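Local coordinates for protein peptidoglycan D,D-transpeptidase PbpA (Mycobacterium tuberculosis, PDB 3UN7) that probably cross-links the peptidoglycan cell wall as a D,D-transpeptidase and probably contributes to regulating cell length, at residues E372-V380 with G389-G397. Sequence-based numbering, arbitrary orientation.
Sequences ELMVGAEKV and GVQIASKTG
Ser394 meets both Met374 and Glu378 where helix 364-379 crosses strand 393-399, the edge strand that carries the Lys395-Thr396-Gly397 (KTG) motif in the five-stranded antiparallel sheet of the penicillin-binding transpeptidase fold. The local axes pass 5.4 Å apart at 64°, and CA of Val375 and CA of Ala393 lie just 4.1 Å apart, evidence that backbone packs on backbone. Strand 411-418 pairs with the sheet side of the edge strand through Ala393, Lys395 and Gly397, while Ser394 N turns to the helix and donates to Met374 O over 3.0 Å. That bond is nearly straight at the hydrogen (174°) but arrives 65° above the carbonyl plane; the helical donor Glu378 N reaches the same oxygen from the opposite face. Beside it, CB of Met374 packs on CB of Ala393, and CE of Met374 lies against the Ser394 backbone. Glu378 bends at chi2, which folds its carboxylate back over Ile392 and up to the serine hydroxyl. OE1 is also hydrogen-bonded to Tyr414 OH and OE2 pairs with Arg451, so this buried carboxylate is held at both oxygens and is probably ionised. The Lys395 side chain leads away to Ser252, about 4 Å from that of Ser193, the probable acyl-ester nucleophile. The other end is looser: Val375 and Gln391 are partly exposed, the extended Gln391 side chain crosses that of Val375 at about a right angle, NE2 coming 3.6 Å from Val375 CG1, and a water bridges Val375 O and Ile392 O. Deeper in, Ser394 OG donates to the anti lone pair of Glu378 OE1 at 2.6 Å.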
loop_
_atom_site.group_PDB
_atom_site.type_symbol
_atom_site.label_atom_id
_atom_site.label_comp_id
_atom_site.label_asym_id
_atom_site.label_seq_id
_atom_site.Cartn_x
_atom_site.Cartn_y
_atom_site.Cartn_z
ATOM N N GLU A 372 20.751 -3.668 -3.297
ATOM C CA GLU A 372 21.838 -4.223 -2.496
ATOM C C GLU A 372 21.762 -3.733 -1.042
ATOM O O GLU A 372 21.937 -4.510 -0.101
ATOM C CB GLU A 372 23.159 -3.830 -3.157
ATOM C CG GLU A 372 24.427 -3.940 -2.322
ATOM C CD GLU A 372 25.495 -2.940 -2.795
ATOM O OE1 GLU A 372 26.208 -2.376 -1.917
ATOM O OE2 GLU A 372 25.593 -2.708 -4.038
ATOM N N LEU A 373 21.471 -2.450 -0.867
ATOM C CA LEU A 373 21.311 -1.870 0.465
ATOM C C LEU A 373 20.146 -2.529 1.208
ATOM O O LEU A 373 20.244 -2.850 2.390
ATOM C CB LEU A 373 21.095 -0.350 0.348
ATOM C CG LEU A 373 22.336 0.462 -0.062
ATOM C CD1 LEU A 373 22.064 1.968 -0.102
ATOM C CD2 LEU A 373 23.468 0.193 0.892
ATOM N N MET A 374 19.053 -2.731 0.488
ATOM C CA MET A 374 17.847 -3.337 1.028
ATOM C C MET A 374 17.995 -4.837 1.281
ATOM O O MET A 374 17.433 -5.364 2.242
ATOM C CB MET A 374 16.656 -3.017 0.113
ATOM C CG MET A 374 16.232 -1.569 0.210
ATOM S SD MET A 374 14.911 -1.134 -0.954
ATOM C CE MET A 374 13.497 -1.979 -0.228
ATOM N N VAL A 375 18.761 -5.523 0.444
ATOM C CA VAL A 375 19.158 -6.912 0.755
ATOM C C VAL A 375 19.951 -6.955 2.079
ATOM O O VAL A 375 19.724 -7.824 2.935
ATOM C CB VAL A 375 19.956 -7.569 -0.400
ATOM C CG1 VAL A 375 20.636 -8.870 0.058
ATOM C CG2 VAL A 375 19.017 -7.847 -1.590
ATOM N N GLY A 376 20.850 -5.990 2.254
ATOM C CA GLY A 376 21.627 -5.889 3.493
ATOM C C GLY A 376 20.749 -5.613 4.703
ATOM O O GLY A 376 20.920 -6.249 5.744
ATOM N N ALA A 377 19.828 -4.654 4.580
ATOM C CA ALA A 377 18.891 -4.332 5.670
ATOM C C ALA A 377 18.020 -5.533 6.067
ATOM O O ALA A 377 17.775 -5.765 7.260
ATOM C CB ALA A 377 18.016 -3.162 5.286
ATOM N N GLU A 378 17.557 -6.301 5.082
ATOM C CA GLU A 378 16.723 -7.459 5.395
ATOM C C GLU A 378 17.489 -8.419 6.302
ATOM O O GLU A 378 16.936 -8.943 7.269
ATOM C CB GLU A 378 16.252 -8.176 4.127
ATOM C CG GLU A 378 15.673 -9.586 4.369
ATOM C CD GLU A 378 14.253 -9.600 4.945
ATOM O OE1 GLU A 378 13.672 -8.522 5.224
ATOM O OE2 GLU A 378 13.707 -10.712 5.114
ATOM N N LYS A 379 18.770 -8.610 5.999
ATOM C CA LYS A 379 19.615 -9.576 6.711
ATOM C C LYS A 379 19.922 -9.161 8.143
ATOM O O LYS A 379 20.150 -10.002 9.005
ATOM C CB LYS A 379 20.908 -9.811 5.944
ATOM C CG LYS A 379 20.740 -10.708 4.753
ATOM C CD LYS A 379 22.052 -10.883 3.997
ATOM C CE LYS A 379 21.885 -11.799 2.782
ATOM N NZ LYS A 379 21.739 -13.229 3.184
ATOM N N VAL A 380 19.915 -7.860 8.389
ATOM C CA VAL A 380 20.138 -7.318 9.720
ATOM C C VAL A 380 18.910 -7.527 10.618
ATOM O O VAL A 380 19.022 -8.104 11.702
ATOM C CB VAL A 380 20.556 -5.830 9.625
ATOM C CG1 VAL A 380 20.115 -5.023 10.847
ATOM C CG2 VAL A 380 22.061 -5.748 9.422
ATOM N N GLY A 389 15.630 -20.149 0.518
ATOM C CA GLY A 389 15.959 -20.017 -0.905
ATOM C C GLY A 389 15.323 -18.807 -1.561
ATOM O O GLY A 389 15.208 -18.741 -2.788
ATOM N N VAL A 390 14.881 -17.858 -0.745
ATOM C CA VAL A 390 14.306 -16.632 -1.266
ATOM C C VAL A 390 14.988 -15.449 -0.600
ATOM O O VAL A 390 14.920 -15.262 0.624
ATOM C CB VAL A 390 12.755 -16.567 -1.120
ATOM C CG1 VAL A 390 12.249 -15.158 -1.392
ATOM C CG2 VAL A 390 12.069 -17.549 -2.079
ATOM N N GLN A 391 15.676 -14.676 -1.427
ATOM C CA GLN A 391 16.360 -13.474 -0.983
ATOM C C GLN A 391 15.389 -12.300 -1.038
ATOM O O GLN A 391 14.790 -12.023 -2.079
ATOM C CB GLN A 391 17.566 -13.203 -1.883
ATOM C CG GLN A 391 18.489 -12.128 -1.369
ATOM C CD GLN A 391 19.626 -11.838 -2.329
ATOM O OE1 GLN A 391 19.407 -11.567 -3.517
ATOM N NE2 GLN A 391 20.850 -11.886 -1.819
ATOM N N ILE A 392 15.239 -11.618 0.089
ATOM C CA ILE A 392 14.281 -10.518 0.194
ATOM C C ILE A 392 15.078 -9.232 0.359
ATOM O O ILE A 392 16.049 -9.209 1.118
ATOM C CB ILE A 392 13.341 -10.708 1.410
ATOM C CG1 ILE A 392 12.454 -11.936 1.227
ATOM C CG2 ILE A 392 12.466 -9.464 1.650
ATOM C CD1 ILE A 392 11.609 -12.274 2.460
ATOM N N ALA A 393 14.688 -8.192 -0.376
ATOM C CA ALA A 393 15.208 -6.852 -0.185
ATOM C C ALA A 393 14.125 -6.128 0.593
ATOM O O ALA A 393 12.954 -6.178 0.207
ATOM C CB ALA A 393 15.428 -6.162 -1.533
ATOM N N SER A 394 14.497 -5.449 1.669
ATOM C CA SER A 394 13.493 -4.807 2.495
ATOM C C SER A 394 13.995 -3.549 3.186
ATOM O O SER A 394 15.189 -3.256 3.186
ATOM C CB SER A 394 12.995 -5.800 3.551
ATOM O OG SER A 394 13.973 -5.972 4.573
ATOM N N LYS A 395 13.057 -2.815 3.785
ATOM C CA LYS A 395 13.370 -1.772 4.748
ATOM C C LYS A 395 12.285 -1.804 5.828
ATOM O O LYS A 395 11.104 -1.651 5.514
ATOM C CB LYS A 395 13.417 -0.394 4.080
ATOM C CG LYS A 395 13.929 0.724 5.010
ATOM C CD LYS A 395 15.445 0.617 5.196
ATOM C CE LYS A 395 15.990 1.618 6.213
ATOM N NZ LYS A 395 15.501 1.338 7.587
ATOM N N THR A 396 12.679 -2.008 7.089
ATOM C CA THR A 396 11.705 -1.955 8.186
ATOM C C THR A 396 11.953 -0.722 9.032
ATOM O O THR A 396 13.103 -0.350 9.294
ATOM C CB THR A 396 11.638 -3.259 9.059
ATOM O OG1 THR A 396 12.311 -3.075 10.302
ATOM C CG2 THR A 396 12.215 -4.443 8.359
ATOM N N GLY A 397 10.881 -0.046 9.430
ATOM C CA GLY A 397 11.057 1.126 10.279
ATOM C C GLY A 397 9.830 1.473 11.092
ATOM O O GLY A 397 8.811 0.775 11.043
HETATM O O HOH W 1 18.403 -10.146 2.243
#